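Local coordinates for putative uncharacterized protein (Pyrococcus furiosus, PDB 3VR0) that functions as an archaeal proteasome activator and is a homologue of proteasome assembly chaperones of the PAC2 family, at residues 87-92 with 124-129; 142-147 with 182-187; 170-173 with 178-181. All blocks are in the same frame, centred on the assembly; numbering follows the deposited sequence.

Contact 1: residues 87-92 with 124-129; sequences NEFYYW and GKMLDF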
loop_
_atom_site.group_PDB
_atom_site.type_symbol
_atom_site.label_atom_id
_atom_site.label_comp_id
_atom_site.label_asym_id
_atom_site.label_seq_id
_atom_site.Cartn_x
_atom_site.Cartn_y
_atom_site.Cartn_z
ATOM N N ASN C 87 15.096 -14.559 5.840
ATOM C CA ASN C 87 14.864 -15.537 6.894
ATOM C C ASN C 87 15.741 -16.758 6.543
ATOM O O ASN C 87 16.140 -16.936 5.360
ATOM C CB ASN C 87 13.392 -15.954 6.971
ATOM C CG ASN C 87 12.452 -14.776 7.297
ATOM O OD1 ASN C 87 11.241 -14.908 7.114
ATOM N ND2 ASN C 87 13.007 -13.629 7.777
ATOM N N GLU C 88 16.012 -17.593 7.543
ATOM C CA GLU C 88 16.907 -18.723 7.366
ATOM C C GLU C 88 16.218 -19.920 7.907
ATOM O O GLU C 88 15.574 -19.821 8.956
ATOM C CB GLU C 88 18.198 -18.511 8.149
ATOM C CG GLU C 88 19.045 -17.341 7.666
ATOM C CD GLU C 88 20.314 -17.129 8.529
ATOM O OE1 GLU C 88 20.278 -17.331 9.789
ATOM O OE2 GLU C 88 21.365 -16.765 7.940
ATOM N N PHE C 89 16.325 -21.044 7.201
ATOM C CA PHE C 89 15.807 -22.299 7.699
ATOM C C PHE C 89 16.981 -23.208 8.097
ATOM O O PHE C 89 17.946 -23.347 7.326
ATOM C CB PHE C 89 14.980 -23.019 6.633
ATOM C CG PHE C 89 13.724 -22.317 6.246
ATOM C CD1 PHE C 89 12.476 -22.708 6.804
ATOM C CD2 PHE C 89 13.746 -21.318 5.286
ATOM C CE1 PHE C 89 11.285 -22.079 6.402
ATOM C CE2 PHE C 89 12.532 -20.659 4.886
ATOM C CZ PHE C 89 11.328 -21.040 5.431
ATOM N N TYR C 90 16.882 -23.814 9.288
ATOM C CA TYR C 90 17.872 -24.764 9.807
ATOM C C TYR C 90 17.177 -26.089 10.025
ATOM O O TYR C 90 15.975 -26.120 10.338
ATOM C CB TYR C 90 18.433 -24.295 11.164
ATOM C CG TYR C 90 19.304 -23.072 11.052
ATOM C CD1 TYR C 90 20.681 -23.166 11.108
ATOM C CD2 TYR C 90 18.737 -21.822 10.866
ATOM C CE1 TYR C 90 21.475 -22.024 10.978
ATOM C CE2 TYR C 90 19.505 -20.692 10.744
ATOM C CZ TYR C 90 20.862 -20.793 10.790
ATOM O OH TYR C 90 21.594 -19.641 10.664
ATOM N N TYR C 91 17.887 -27.198 9.883
ATOM C CA TYR C 91 17.239 -28.458 10.269
ATOM C C TYR C 91 18.033 -29.227 11.323
ATOM O O TYR C 91 19.257 -29.050 11.486
ATOM C CB TYR C 91 17.012 -29.352 9.041
ATOM C CG TYR C 91 18.291 -30.061 8.558
ATOM C CD1 TYR C 91 18.637 -31.348 9.034
ATOM C CD2 TYR C 91 19.142 -29.430 7.663
ATOM C CE1 TYR C 91 19.805 -32.005 8.581
ATOM C CE2 TYR C 91 20.281 -30.049 7.188
ATOM C CZ TYR C 91 20.626 -31.337 7.665
ATOM O OH TYR C 91 21.767 -31.912 7.180
ATOM N N TRP C 92 17.330 -30.116 12.004
ATOM C CA TRP C 92 18.000 -31.021 12.940
ATOM C C TRP C 92 17.445 -32.389 12.676
ATOM O O TRP C 92 16.216 -32.562 12.605
ATOM C CB TRP C 92 17.724 -30.641 14.387
ATOM C CG TRP C 92 18.363 -31.497 15.427
ATOM C CD1 TRP C 92 19.693 -31.469 15.829
ATOM C CD2 TRP C 92 17.708 -32.464 16.266
ATOM N NE1 TRP C 92 19.874 -32.359 16.872
ATOM C CE2 TRP C 92 18.688 -32.994 17.143
ATOM C CE3 TRP C 92 16.384 -32.959 16.344
ATOM C CZ2 TRP C 92 18.386 -33.980 18.111
ATOM C CZ3 TRP C 92 16.079 -33.931 17.306
ATOM C CH2 TRP C 92 17.100 -34.437 18.186
ATOM N N GLY C 124 2.675 -18.243 3.550
ATOM C CA GLY C 124 2.256 -19.228 2.586
ATOM C C GLY C 124 3.470 -19.898 1.907
ATOM O O GLY C 124 3.474 -21.132 1.782
ATOM N N LYS C 125 4.469 -19.107 1.473
ATOM C CA LYS C 125 5.686 -19.700 0.876
ATOM C C LYS C 125 6.436 -20.570 1.902
ATOM O O LYS C 125 6.931 -21.640 1.550
ATOM C CB LYS C 125 6.667 -18.641 0.355
ATOM C CG LYS C 125 6.254 -18.012 -0.977
ATOM C CD LYS C 125 6.472 -18.970 -2.189
ATOM C CE LYS C 125 7.886 -19.515 -2.255
ATOM N NZ LYS C 125 8.055 -20.294 -3.529
ATOM N N MET C 126 6.545 -20.100 3.136
ATOM C CA MET C 126 7.152 -20.940 4.208
ATOM C C MET C 126 6.410 -22.250 4.358
ATOM O O MET C 126 7.061 -23.293 4.507
ATOM C CB MET C 126 7.176 -20.268 5.557
ATOM C CG MET C 126 8.061 -19.074 5.602
ATOM S SD MET C 126 8.140 -18.402 7.287
ATOM C CE MET C 126 9.367 -17.148 6.912
ATOM N N LEU C 127 5.070 -22.195 4.352
ATOM C CA LEU C 127 4.319 -23.431 4.482
ATOM C C LEU C 127 4.503 -24.341 3.260
ATOM O O LEU C 127 4.572 -25.542 3.466
ATOM C CB LEU C 127 2.823 -23.245 4.800
ATOM C CG LEU C 127 2.647 -22.566 6.180
ATOM C CD1 LEU C 127 1.295 -21.972 6.314
ATOM C CD2 LEU C 127 2.958 -23.481 7.372
ATOM N N ASP C 128 4.542 -23.795 2.028
ATOM C CA ASP C 128 4.694 -24.652 0.833
ATOM C C ASP C 128 6.040 -25.387 0.922
ATOM O O ASP C 128 6.170 -26.521 0.512
ATOM C CB ASP C 128 4.689 -23.870 -0.509
ATOM C CG ASP C 128 3.341 -23.152 -0.812
ATOM O OD1 ASP C 128 2.271 -23.495 -0.249
ATOM O OD2 ASP C 128 3.370 -22.216 -1.630
ATOM N N PHE C 129 7.043 -24.690 1.388
ATOM C CA PHE C 129 8.373 -25.238 1.420
ATOM C C PHE C 129 8.469 -26.401 2.453
ATOM O O PHE C 129 8.952 -27.469 2.153
ATOM C CB PHE C 129 9.351 -24.116 1.742
ATOM C CG PHE C 129 10.772 -24.582 1.886
ATOM C CD1 PHE C 129 11.410 -25.290 0.837
ATOM C CD2 PHE C 129 11.456 -24.373 3.075
ATOM C CE1 PHE C 129 12.744 -25.733 0.980
ATOM C CE2 PHE C 129 12.809 -24.804 3.223
ATOM C CZ PHE C 129 13.445 -25.493 2.183
#
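The side-chain amide of Asn87, whose ND2 is hydrogen-bonded to the backbone O of Thr109, turns its oxygen OD1 toward the methyl end of Met126. OD1 and Met126 CE are modelled 2.9 Å apart, short for an oxygen and a methyl carbon, so the exact separation is doubtful. The Met126 chain, extended beyond CG, brings the methyl across Asn87 at about a right angle. Nearer the helix the same side chain borders Phe89: its CG lies at the edge of that ring, near the ring plane, 3.8 Å from Phe89 CZ. A face of Phe89 is taken by Phe129. The two rings make a T-shaped (edge-to-face) pair with centroids 5.1 Å apart and planes at 69°, Phe129 supplying the edge. Phe129 CD2 sits 4.0 Å above the plane of the Phe89 ring, over its centre, and CE2 is 4.0 Å from Phe89 CG. Phe129 reaches from the helix to the strand because its chi1 of 177° sets the ring opposite the backbone N. Exchanging Phe89 for an alanine would probably open a gap between helix and sheet, the Phe129 edge losing the face it addresses and Met126 CG its aromatic neighbour. All four touching residues are buried. The axes of strand 87-92 and helix segment 124-129 approach to 11.9 Å, their directions only 23° apart, which is helix-on-sheet packing through side chains. The strand runs antiparallel between 60-66 and 102-107; Phe89 also touches Ile103 and Val105 of the latter, while helix 116-131 reaches over the former, Met126 onto Leu65 and Phe129 onto Ala63, and Phe129 continues to Ile22 and Val24 of strand 21-24.

Contact 2: residues 142-147 with 182-187; sequences GGYQVP and REDEGG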
loop_
_atom_site.group_PDB
_atom_site.type_symbol
_atom_site.label_atom_id
_atom_site.label_comp_id
_atom_site.label_asym_id
_atom_site.label_seq_id
_atom_site.Cartn_x
_atom_site.Cartn_y
_atom_site.Cartn_z
ATOM N N GLY C 142 6.966 -16.858 20.537
ATOM C CA GLY C 142 7.098 -15.415 20.549
ATOM C C GLY C 142 6.720 -14.810 21.917
ATOM O O GLY C 142 6.714 -15.499 22.941
ATOM N N GLY C 143 6.398 -13.518 21.908
ATOM C CA GLY C 143 6.098 -12.757 23.136
ATOM C C GLY C 143 4.644 -12.336 23.239
ATOM O O GLY C 143 3.924 -12.244 22.229
ATOM N N TYR C 144 4.216 -12.092 24.472
ATOM C CA TYR C 144 2.915 -11.513 24.759
ATOM C C TYR C 144 3.139 -10.256 25.599
ATOM O O TYR C 144 3.597 -10.350 26.732
ATOM C CB TYR C 144 2.025 -12.512 25.486
ATOM C CG TYR C 144 0.649 -11.969 25.804
ATOM C CD1 TYR C 144 -0.380 -12.038 24.866
ATOM C CD2 TYR C 144 0.374 -11.400 27.053
ATOM C CE1 TYR C 144 -1.632 -11.550 25.142
ATOM C CE2 TYR C 144 -0.893 -10.894 27.345
ATOM C CZ TYR C 144 -1.889 -10.974 26.385
ATOM O OH TYR C 144 -3.133 -10.488 26.668
ATOM N N GLN C 145 2.850 -9.099 25.009
ATOM C CA GLN C 145 3.132 -7.783 25.590
ATOM C C GLN C 145 2.308 -7.532 26.859
ATOM O O GLN C 145 1.084 -7.685 26.852
ATOM C CB GLN C 145 2.861 -6.680 24.554
ATOM C CG GLN C 145 2.734 -5.247 25.124
ATOM C CD GLN C 145 4.064 -4.563 25.295
ATOM O OE1 GLN C 145 4.256 -3.406 24.902
ATOM N NE2 GLN C 145 5.005 -5.282 25.864
ATOM N N VAL C 146 3.004 -7.137 27.924
ATOM C CA VAL C 146 2.422 -7.017 29.264
ATOM C C VAL C 146 2.973 -5.733 29.957
ATOM O O VAL C 146 4.149 -5.409 29.804
ATOM C CB VAL C 146 2.706 -8.347 30.049
ATOM C CG1 VAL C 146 3.824 -8.194 31.065
ATOM C CG2 VAL C 146 1.458 -8.936 30.630
ATOM N N PRO C 147 2.122 -4.986 30.699
ATOM C CA PRO C 147 2.625 -3.727 31.280
ATOM C C PRO C 147 3.690 -3.896 32.400
ATOM O O PRO C 147 4.479 -2.973 32.652
ATOM C CB PRO C 147 1.353 -3.039 31.790
ATOM C CG PRO C 147 0.375 -4.145 32.041
ATOM C CD PRO C 147 0.730 -5.279 31.112
ATOM N N ARG C 182 -4.937 -20.180 27.031
ATOM C CA ARG C 182 -5.533 -18.826 26.844
ATOM C C ARG C 182 -7.017 -18.825 26.794
ATOM O O ARG C 182 -7.614 -19.628 26.090
ATOM C CB ARG C 182 -5.061 -18.188 25.539
ATOM C CG ARG C 182 -3.601 -17.918 25.495
ATOM C CD ARG C 182 -3.241 -17.402 24.155
ATOM N NE ARG C 182 -3.713 -16.041 23.980
ATOM C CZ ARG C 182 -3.048 -15.107 23.326
ATOM N NH1 ARG C 182 -1.871 -15.391 22.760
ATOM N NH2 ARG C 182 -3.574 -13.891 23.208
ATOM N N GLU C 183 -7.642 -17.918 27.522
ATOM C CA GLU C 183 -9.108 -17.838 27.424
ATOM C C GLU C 183 -9.583 -16.486 26.885
ATOM O O GLU C 183 -10.778 -16.216 26.871
ATOM C CB GLU C 183 -9.775 -18.104 28.782
ATOM C CG GLU C 183 -9.286 -19.332 29.571
ATOM C CD GLU C 183 -9.954 -19.438 30.962
ATOM O OE1 GLU C 183 -10.433 -18.404 31.490
ATOM O OE2 GLU C 183 -10.003 -20.560 31.524
ATOM N N ASP C 184 -8.650 -15.642 26.448
ATOM C CA ASP C 184 -8.973 -14.284 26.019
ATOM C C ASP C 184 -9.603 -14.286 24.630
ATOM O O ASP C 184 -8.969 -13.875 23.658
ATOM C CB ASP C 184 -7.726 -13.393 26.074
ATOM C CG ASP C 184 -6.507 -13.978 25.264
ATOM O OD1 ASP C 184 -6.275 -15.225 25.276
ATOM O OD2 ASP C 184 -5.773 -13.165 24.644
ATOM N N GLU C 185 -10.841 -14.770 24.537
ATOM C CA GLU C 185 -11.592 -14.807 23.286
ATOM C C GLU C 185 -11.521 -13.444 22.546
ATOM O O GLU C 185 -11.580 -12.373 23.181
ATOM C CB GLU C 185 -13.039 -15.236 23.552
ATOM C CG GLU C 185 -13.809 -15.795 22.352
ATOM C CD GLU C 185 -15.094 -16.554 22.739
ATOM O OE1 GLU C 185 -15.161 -17.144 23.855
ATOM O OE2 GLU C 185 -16.036 -16.588 21.915
ATOM N N GLY C 186 -11.345 -13.488 21.218
ATOM C CA GLY C 186 -11.115 -12.264 20.429
ATOM C C GLY C 186 -9.776 -11.551 20.616
ATOM O O GLY C 186 -9.543 -10.526 19.999
ATOM N N GLY C 187 -8.880 -12.068 21.455
ATOM C CA GLY C 187 -7.482 -11.572 21.464
ATOM C C GLY C 187 -6.746 -11.985 20.160
ATOM O O GLY C 187 -7.269 -12.781 19.374
#
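Tyr144 and Arg182 meet with their planes almost perpendicular, 86° apart, and the guanidinium comes to the ring through one nitrogen alone. That nitrogen, NH2 of Arg182, approaches the ring obliquely, 3.6 Å from Tyr144 CE1. It is already engaged within its own loop. NH2 donates to Asp184 OD2 at 2.7 Å, and NE donates to Asp184 OD1 at 3.0 Å with an N-H...O angle of 176°. Each carboxylate oxygen accepts through its syn lone pair and both lie nearly in the guanidinium plane, so the salt bridge is bidentate and side-on, and it fixes the rotation of both groups. Arg182 turns into this pose by bending its chain at chi3 (73°). The backbone brings Asp184 round to meet it: Asp184 is the centre of an inverse gamma turn, closed by Glu185 N to Glu183 O, and it then starts a type II turn ending at Gly187. Gly186 carries the positive phi of that turn, while a CB on Gly187 would collide with Asp184 OD2. On strand 137-145, Tyr144 projects toward the loop and also touches Leu156 and Leu211. Ile76 of the second subunit packs against Arg182 and Asp184, and Ser80 of that subunit is hydrogen-bonded to Arg182 O. The two charges offset each other inside the loop, so the guanidinium probably presents a partly neutralised group to the Tyr144 ring, beside the surface that the second subunit covers.

Contact 3: residues 170-173 with 178-181; sequences SKLE and EVIW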
loop_
_atom_site.group_PDB
_atom_site.type_symbol
_atom_site.label_atom_id
_atom_site.label_comp_id
_atom_site.label_asym_id
_atom_site.label_seq_id
_atom_site.Cartn_x
_atom_site.Cartn_y
_atom_site.Cartn_z
ATOM N N SER C 170 -0.303 -33.255 28.100
ATOM C CA SER C 170 0.427 -34.482 28.492
ATOM C C SER C 170 1.917 -34.281 28.365
ATOM O O SER C 170 2.665 -34.521 29.319
ATOM C CB SER C 170 0.049 -35.655 27.604
ATOM O OG SER C 170 -1.343 -35.813 27.574
ATOM N N LYS C 171 2.341 -33.822 27.187
ATOM C CA LYS C 171 3.762 -33.613 26.897
ATOM C C LYS C 171 4.374 -32.665 27.884
ATOM O O LYS C 171 5.545 -32.799 28.203
ATOM C CB LYS C 171 3.964 -33.045 25.488
ATOM C CG LYS C 171 3.360 -33.870 24.400
ATOM C CD LYS C 171 4.239 -35.017 24.096
ATOM C CE LYS C 171 3.714 -35.803 22.915
ATOM N NZ LYS C 171 4.607 -36.990 22.765
ATOM N N LEU C 172 3.576 -31.714 28.361
ATOM C CA LEU C 172 4.049 -30.639 29.243
ATOM C C LEU C 172 3.985 -30.969 30.749
ATOM O O LEU C 172 4.562 -30.258 31.571
ATOM C CB LEU C 172 3.248 -29.359 28.980
ATOM C CG LEU C 172 3.606 -28.546 27.732
ATOM C CD1 LEU C 172 2.418 -27.724 27.276
ATOM C CD2 LEU C 172 4.769 -27.651 28.016
ATOM N N GLU C 173 3.253 -32.019 31.100
ATOM C CA GLU C 173 3.152 -32.493 32.491
ATOM C C GLU C 173 4.566 -32.531 33.137
ATOM O O GLU C 173 5.477 -33.180 32.610
ATOM C CB GLU C 173 2.471 -33.868 32.471
ATOM C CG GLU C 173 1.711 -34.271 33.734
ATOM C CD GLU C 173 0.341 -34.938 33.462
ATOM O OE1 GLU C 173 0.134 -35.585 32.392
ATOM O OE2 GLU C 173 -0.539 -34.812 34.355
ATOM N N GLU C 178 5.118 -22.253 34.169
ATOM C CA GLU C 178 3.663 -22.242 34.174
ATOM C C GLU C 178 3.142 -21.954 32.737
ATOM O O GLU C 178 3.573 -20.991 32.090
ATOM C CB GLU C 178 3.151 -21.199 35.170
ATOM C CG GLU C 178 1.630 -21.194 35.299
ATOM C CD GLU C 178 1.109 -20.127 36.231
ATOM O OE1 GLU C 178 1.882 -19.197 36.589
ATOM O OE2 GLU C 178 -0.082 -20.214 36.600
ATOM N N VAL C 179 2.225 -22.799 32.263
ATOM C CA VAL C 179 1.661 -22.675 30.936
ATOM C C VAL C 179 0.171 -22.439 31.069
ATOM O O VAL C 179 -0.569 -23.352 31.467
ATOM C CB VAL C 179 1.901 -23.958 30.051
ATOM C CG1 VAL C 179 1.102 -23.881 28.742
ATOM C CG2 VAL C 179 3.394 -24.164 29.763
ATOM N N ILE C 180 -0.262 -21.224 30.725
ATOM C CA ILE C 180 -1.673 -20.857 30.769
ATOM C C ILE C 180 -2.331 -21.130 29.438
ATOM O O ILE C 180 -1.873 -20.626 28.425
ATOM C CB ILE C 180 -1.852 -19.353 31.092
ATOM C CG1 ILE C 180 -1.148 -19.002 32.406
ATOM C CG2 ILE C 180 -3.351 -18.964 31.107
ATOM C CD1 ILE C 180 -1.373 -20.028 33.508
ATOM N N TRP C 181 -3.404 -21.917 29.462
ATOM C CA TRP C 181 -4.245 -22.167 28.311
ATOM C C TRP C 181 -5.232 -21.004 28.055
ATOM O O TRP C 181 -6.236 -20.880 28.769
ATOM C CB TRP C 181 -4.936 -23.537 28.473
ATOM C CG TRP C 181 -3.894 -24.608 28.328
ATOM C CD1 TRP C 181 -3.085 -25.123 29.318
ATOM C CD2 TRP C 181 -3.452 -25.209 27.102
ATOM N NE1 TRP C 181 -2.209 -26.028 28.781
ATOM C CE2 TRP C 181 -2.408 -26.097 27.424
ATOM C CE3 TRP C 181 -3.854 -25.091 25.761
ATOM C CZ2 TRP C 181 -1.757 -26.871 26.452
ATOM C CZ3 TRP C 181 -3.210 -25.867 24.799
ATOM C CH2 TRP C 181 -2.176 -26.742 25.151
#
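Helix 164-172 ends here and the chain turns back as strand 179-181, leaving the CA atoms of Leu172 and Val179 8.5 Å apart. Glu173 is the first residue to leave helical torsions, though its N still bonds to Ser170 O at 3.1 Å, and no hydrogen bond joins the two segments; side chains alone bridge the gap. Leu172 provides both contacts from the helix, one methyl to each partner. Its CD2 meets Val179 CG2 at 4.1 Å, the two side chains crossing at about a right angle. The other methyl, CD1, comes obliquely to the six-membered part of the Trp181 indole, 4.3 Å from CZ2. On the valine it is the torsion that selects the methyl: a chi1 of 171° places CG1 opposite the backbone N and leaves CG2 as the branch turned to the leucine. These distances are ordinary for apolar groups, and the small buried surface, 96 Å² in all, indicates light packing. The segments belong to a beta-alpha-beta crossover, strand 155-159 leading through helix 164-172 to strand 179-181, which lies parallel to 155-159 and is an outermost strand of the sheet within this chain. Val179 and Trp181 both touch Ala157 of the partner strand. Trp181 also packs on Ile165 and Tyr168 of the helix and makes a cation-pi contact with Lys169, so the indole is met by more of the helix than Leu172 alone. Leu172, buried, is covered as well by Ala230, Lys233 and Ile234 of helix 221-235, and Trp181 reaches Ser80 of the second subunit.

Overall arrangement
From the N terminus, the chain passes through strand 87-92 and closes its first loop at contact 1, where helix 116-131 returns over the strand after strand 102-107. Strand 137-145 follows that helix and opens contact 2, which closes only when the chain arrives at 182-187. Within that excursion lies contact 3, a short return of four intervening residues between 170-173 and 178-181; its second segment runs directly into that of contact 2. None of the three cross. Contact 1 stands about 26 and 27 Å, centre to centre, from contacts 2 and 3, which are about 16 Å apart. All three reach the same mixed sheet: contact 1 through strand 87-92, contact 2 through 137-145, contact 3 through 179-181.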